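Local coordinates for protein fructuronate-tagaturonate epimerase UxaE from Cohnella laeviribosi in complex with 1 glycerol (Cohnella laeviribosi, PDB 6IL9) that probably interconverts fructuronate and tagaturonate as a zinc-containing epimerase built on a TIM barrel, at residues 164-172 / 252-260. Residues are numbered along the deposited sequence; the frame is centred on the assembly and turned at random.
Sequences KEEDIRMAL and IYIYEKYIQ
With CG anti to its carbonyl carbon (chi1 -65°) and the chain extended beyond, E165 reaches across to segment 252-260, where Y258, its CG likewise anti to the carbonyl carbon, brings OH to the carboxylate. A carboxylate suits this place because three donors converge on it. Its OE2 accepts from Y258 OH at 2.6 Å through the anti lone pair and, through the syn one, from K257 NZ at 2.8 Å in a salt bridge; OE1 takes Y253 OH at 2.7 Å. Replacing E165 by alanine would remove the carboxylate, and K257 would probably lose its salt-bridge partner and both tyrosine hydroxyls the oxygens they donate to. Tyrosine suits Y258's place: its ring packs against I168 CG2 and R169 CG, the latter 3.4 Å from CE1, while its hydroxyl reaches the polar cluster. That OH lies in the guanidinium plane of R169 and accepts from NH1 (3.0 Å), but the bond is bent, its N-H...O angle 140°. Deeper in, branched aliphatics fill the interface: I168 CD1 meets I254 CD1, L172 CD1 packs on Y258 CB, and I168 and L172 also rest on L179 of strand 178-182. E165 and Y258 thus interlock as knobs into holes between helices crossing at -39°, outer-layer packing against the parallel strands of a TIM barrel.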
loop_
_atom_site.group_PDB
_atom_site.type_symbol
_atom_site.label_atom_id
_atom_site.label_comp_id
_atom_site.label_asym_id
_atom_site.label_seq_id
_atom_site.Cartn_x
_atom_site.Cartn_y
_atom_site.Cartn_z
ATOM N N LYS A 164 -0.369 -15.177 -7.489
ATOM C CA LYS A 164 0.242 -16.474 -7.736
ATOM C C LYS A 164 0.640 -17.115 -6.416
ATOM O O LYS A 164 1.113 -16.434 -5.502
ATOM C CB LYS A 164 1.468 -16.329 -8.641
ATOM C CG LYS A 164 1.172 -15.703 -9.980
ATOM C CD LYS A 164 2.284 -15.997 -10.979
ATOM C CE LYS A 164 1.791 -15.870 -12.417
ATOM N NZ LYS A 164 0.503 -16.586 -12.655
ATOM N N GLU A 165 0.458 -18.438 -6.329
ATOM C CA GLU A 165 0.731 -19.143 -5.080
ATOM C C GLU A 165 2.185 -18.985 -4.653
ATOM O O GLU A 165 2.477 -18.901 -3.455
ATOM C CB GLU A 165 0.377 -20.625 -5.226
ATOM C CG GLU A 165 -1.091 -20.875 -5.456
ATOM C CD GLU A 165 -1.445 -22.350 -5.408
ATOM O OE1 GLU A 165 -2.267 -22.781 -6.241
ATOM O OE2 GLU A 165 -0.907 -23.070 -4.543
ATOM N N GLU A 166 3.109 -18.953 -5.621
ATOM C CA GLU A 166 4.521 -18.768 -5.297
ATOM C C GLU A 166 4.749 -17.455 -4.557
ATOM O O GLU A 166 5.542 -17.396 -3.611
ATOM C CB GLU A 166 5.364 -18.816 -6.573
ATOM C CG GLU A 166 6.763 -19.368 -6.372
ATOM C CD GLU A 166 7.799 -18.718 -7.281
ATOM O OE1 GLU A 166 9.007 -18.799 -6.960
ATOM O OE2 GLU A 166 7.406 -18.134 -8.316
ATOM N N ASP A 167 4.052 -16.397 -4.974
ATOM C CA ASP A 167 4.185 -15.093 -4.338
ATOM C C ASP A 167 3.547 -15.068 -2.955
ATOM O O ASP A 167 4.073 -14.418 -2.043
ATOM C CB ASP A 167 3.566 -14.019 -5.239
ATOM C CG ASP A 167 4.347 -13.818 -6.531
ATOM O OD1 ASP A 167 5.576 -14.043 -6.520
ATOM O OD2 ASP A 167 3.741 -13.436 -7.553
ATOM N N ILE A 168 2.436 -15.782 -2.774
ATOM C CA ILE A 168 1.829 -15.914 -1.450
ATOM C C ILE A 168 2.771 -16.652 -0.500
ATOM O O ILE A 168 2.947 -16.263 0.663
ATOM C CB ILE A 168 0.471 -16.627 -1.568
ATOM C CG1 ILE A 168 -0.487 -15.771 -2.401
ATOM C CG2 ILE A 168 -0.093 -16.946 -0.206
ATOM C CD1 ILE A 168 -1.717 -16.528 -2.868
ATOM N N ARG A 169 3.375 -17.743 -0.980
ATOM C CA ARG A 169 4.351 -18.465 -0.166
ATOM C C ARG A 169 5.529 -17.577 0.201
ATOM O O ARG A 169 6.004 -17.606 1.342
ATOM C CB ARG A 169 4.850 -19.705 -0.911
ATOM C CG ARG A 169 3.824 -20.806 -1.057
ATOM C CD ARG A 169 4.487 -22.141 -1.415
ATOM N NE ARG A 169 5.167 -22.091 -2.705
ATOM C CZ ARG A 169 4.577 -22.300 -3.880
ATOM N NH1 ARG A 169 3.280 -22.571 -3.945
ATOM N NH2 ARG A 169 5.289 -22.233 -4.998
ATOM N N MET A 170 6.024 -16.796 -0.763
ATOM C CA MET A 170 7.147 -15.900 -0.507
ATOM C C MET A 170 6.785 -14.871 0.554
ATOM O O MET A 170 7.534 -14.662 1.514
ATOM C CB MET A 170 7.575 -15.215 -1.805
ATOM C CG MET A 170 8.608 -14.095 -1.638
ATOM S SD MET A 170 9.041 -13.271 -3.202
ATOM C CE MET A 170 7.473 -12.553 -3.707
ATOM N N ALA A 171 5.626 -14.227 0.398
ATOM C CA ALA A 171 5.186 -13.240 1.376
ATOM C C ALA A 171 5.141 -13.833 2.778
ATOM O O ALA A 171 5.602 -13.215 3.743
ATOM C CB ALA A 171 3.814 -12.690 0.978
ATOM N N LEU A 172 4.586 -15.036 2.918
ATOM C CA LEU A 172 4.511 -15.622 4.252
ATOM C C LEU A 172 5.900 -15.958 4.779
ATOM O O LEU A 172 6.185 -15.748 5.964
ATOM C CB LEU A 172 3.618 -16.865 4.233
ATOM C CG LEU A 172 2.125 -16.575 4.063
ATOM C CD1 LEU A 172 1.379 -17.793 3.540
ATOM C CD2 LEU A 172 1.539 -16.138 5.386
ATOM N N ILE A 252 -11.473 -19.400 -0.896
ATOM C CA ILE A 252 -11.496 -20.475 0.089
ATOM C C ILE A 252 -10.244 -21.336 -0.036
ATOM O O ILE A 252 -9.633 -21.715 0.969
ATOM C CB ILE A 252 -12.771 -21.319 -0.073
ATOM C CG1 ILE A 252 -14.001 -20.469 0.252
ATOM C CG2 ILE A 252 -12.713 -22.550 0.825
ATOM C CD1 ILE A 252 -15.282 -20.973 -0.398
ATOM N N TYR A 253 -9.857 -21.661 -1.270
ATOM C CA TYR A 253 -8.702 -22.523 -1.514
ATOM C C TYR A 253 -7.427 -21.909 -0.949
ATOM O O TYR A 253 -6.632 -22.588 -0.285
ATOM C CB TYR A 253 -8.574 -22.765 -3.018
ATOM C CG TYR A 253 -7.233 -23.290 -3.495
ATOM C CD1 TYR A 253 -6.894 -24.632 -3.339
ATOM C CD2 TYR A 253 -6.325 -22.448 -4.137
ATOM C CE1 TYR A 253 -5.674 -25.120 -3.802
ATOM C CE2 TYR A 253 -5.100 -22.924 -4.595
ATOM C CZ TYR A 253 -4.782 -24.260 -4.420
ATOM O OH TYR A 253 -3.572 -24.741 -4.875
ATOM N N ILE A 254 -7.222 -20.617 -1.198
ATOM C CA ILE A 254 -6.039 -19.932 -0.680
ATOM C C ILE A 254 -6.096 -19.848 0.842
ATOM O O ILE A 254 -5.094 -20.086 1.534
ATOM C CB ILE A 254 -5.915 -18.536 -1.321
ATOM C CG1 ILE A 254 -5.616 -18.642 -2.826
ATOM C CG2 ILE A 254 -4.867 -17.706 -0.601
ATOM C CD1 ILE A 254 -4.349 -19.425 -3.169
ATOM N N TYR A 255 -7.257 -19.483 1.389
ATOM C CA TYR A 255 -7.376 -19.398 2.843
ATOM C C TYR A 255 -6.998 -20.724 3.500
ATOM O O TYR A 255 -6.205 -20.761 4.450
ATOM C CB TYR A 255 -8.794 -18.990 3.259
ATOM C CG TYR A 255 -8.879 -18.968 4.766
ATOM C CD1 TYR A 255 -8.301 -17.925 5.491
ATOM C CD2 TYR A 255 -9.472 -20.013 5.473
ATOM C CE1 TYR A 255 -8.311 -17.912 6.864
ATOM C CE2 TYR A 255 -9.494 -20.005 6.867
ATOM C CZ TYR A 255 -8.917 -18.948 7.550
ATOM O OH TYR A 255 -8.923 -18.932 8.926
ATOM N N GLU A 256 -7.544 -21.829 2.990
ATOM C CA GLU A 256 -7.299 -23.113 3.630
ATOM C C GLU A 256 -5.878 -23.606 3.385
ATOM O O GLU A 256 -5.280 -24.215 4.278
ATOM C CB GLU A 256 -8.326 -24.141 3.148
ATOM C CG GLU A 256 -9.732 -23.823 3.620
ATOM C CD GLU A 256 -10.802 -24.734 3.021
ATOM O OE1 GLU A 256 -10.509 -25.497 2.074
ATOM O OE2 GLU A 256 -11.950 -24.681 3.510
ATOM N N LYS A 257 -5.314 -23.330 2.208
ATOM C CA LYS A 257 -3.982 -23.845 1.888
ATOM C C LYS A 257 -2.884 -23.063 2.602
ATOM O O LYS A 257 -1.900 -23.658 3.062
ATOM C CB LYS A 257 -3.752 -23.822 0.374
ATOM C CG LYS A 257 -2.520 -24.625 -0.081
ATOM C CD LYS A 257 -2.450 -24.792 -1.598
ATOM C CE LYS A 257 -1.174 -25.538 -2.019
ATOM N NZ LYS A 257 -1.100 -25.716 -3.506
ATOM N N TYR A 258 -3.036 -21.738 2.724
ATOM C CA TYR A 258 -1.931 -20.862 3.111
ATOM C C TYR A 258 -2.183 -20.004 4.346
ATOM O O TYR A 258 -1.237 -19.740 5.092
ATOM C CB TYR A 258 -1.574 -19.926 1.948
ATOM C CG TYR A 258 -0.974 -20.650 0.767
ATOM C CD1 TYR A 258 0.247 -21.301 0.881
ATOM C CD2 TYR A 258 -1.630 -20.688 -0.453
ATOM C CE1 TYR A 258 0.798 -21.970 -0.186
ATOM C CE2 TYR A 258 -1.085 -21.347 -1.535
ATOM C CZ TYR A 258 0.130 -21.990 -1.392
ATOM O OH TYR A 258 0.671 -22.646 -2.474
ATOM N N ILE A 259 -3.403 -19.538 4.573
ATOM C CA ILE A 259 -3.647 -18.615 5.687
ATOM C C ILE A 259 -3.897 -19.366 6.985
ATOM O O ILE A 259 -3.236 -19.116 7.995
ATOM C CB ILE A 259 -4.826 -17.679 5.347
ATOM C CG1 ILE A 259 -4.646 -17.068 3.951
ATOM C CG2 ILE A 259 -5.003 -16.599 6.425
ATOM C CD1 ILE A 259 -3.425 -16.166 3.821
ATOM N N GLN A 260 -4.873 -20.279 6.962
ATOM C CA GLN A 260 -5.173 -21.132 8.104
ATOM C C GLN A 260 -3.922 -21.837 8.612
ATOM O O GLN A 260 -3.752 -22.028 9.822
ATOM C CB GLN A 260 -6.226 -22.153 7.673
ATOM C CG GLN A 260 -6.926 -22.943 8.751
ATOM C CD GLN A 260 -8.245 -23.504 8.236
ATOM O OE1 GLN A 260 -9.281 -23.394 8.886
ATOM N NE2 GLN A 260 -8.210 -24.090 7.042
#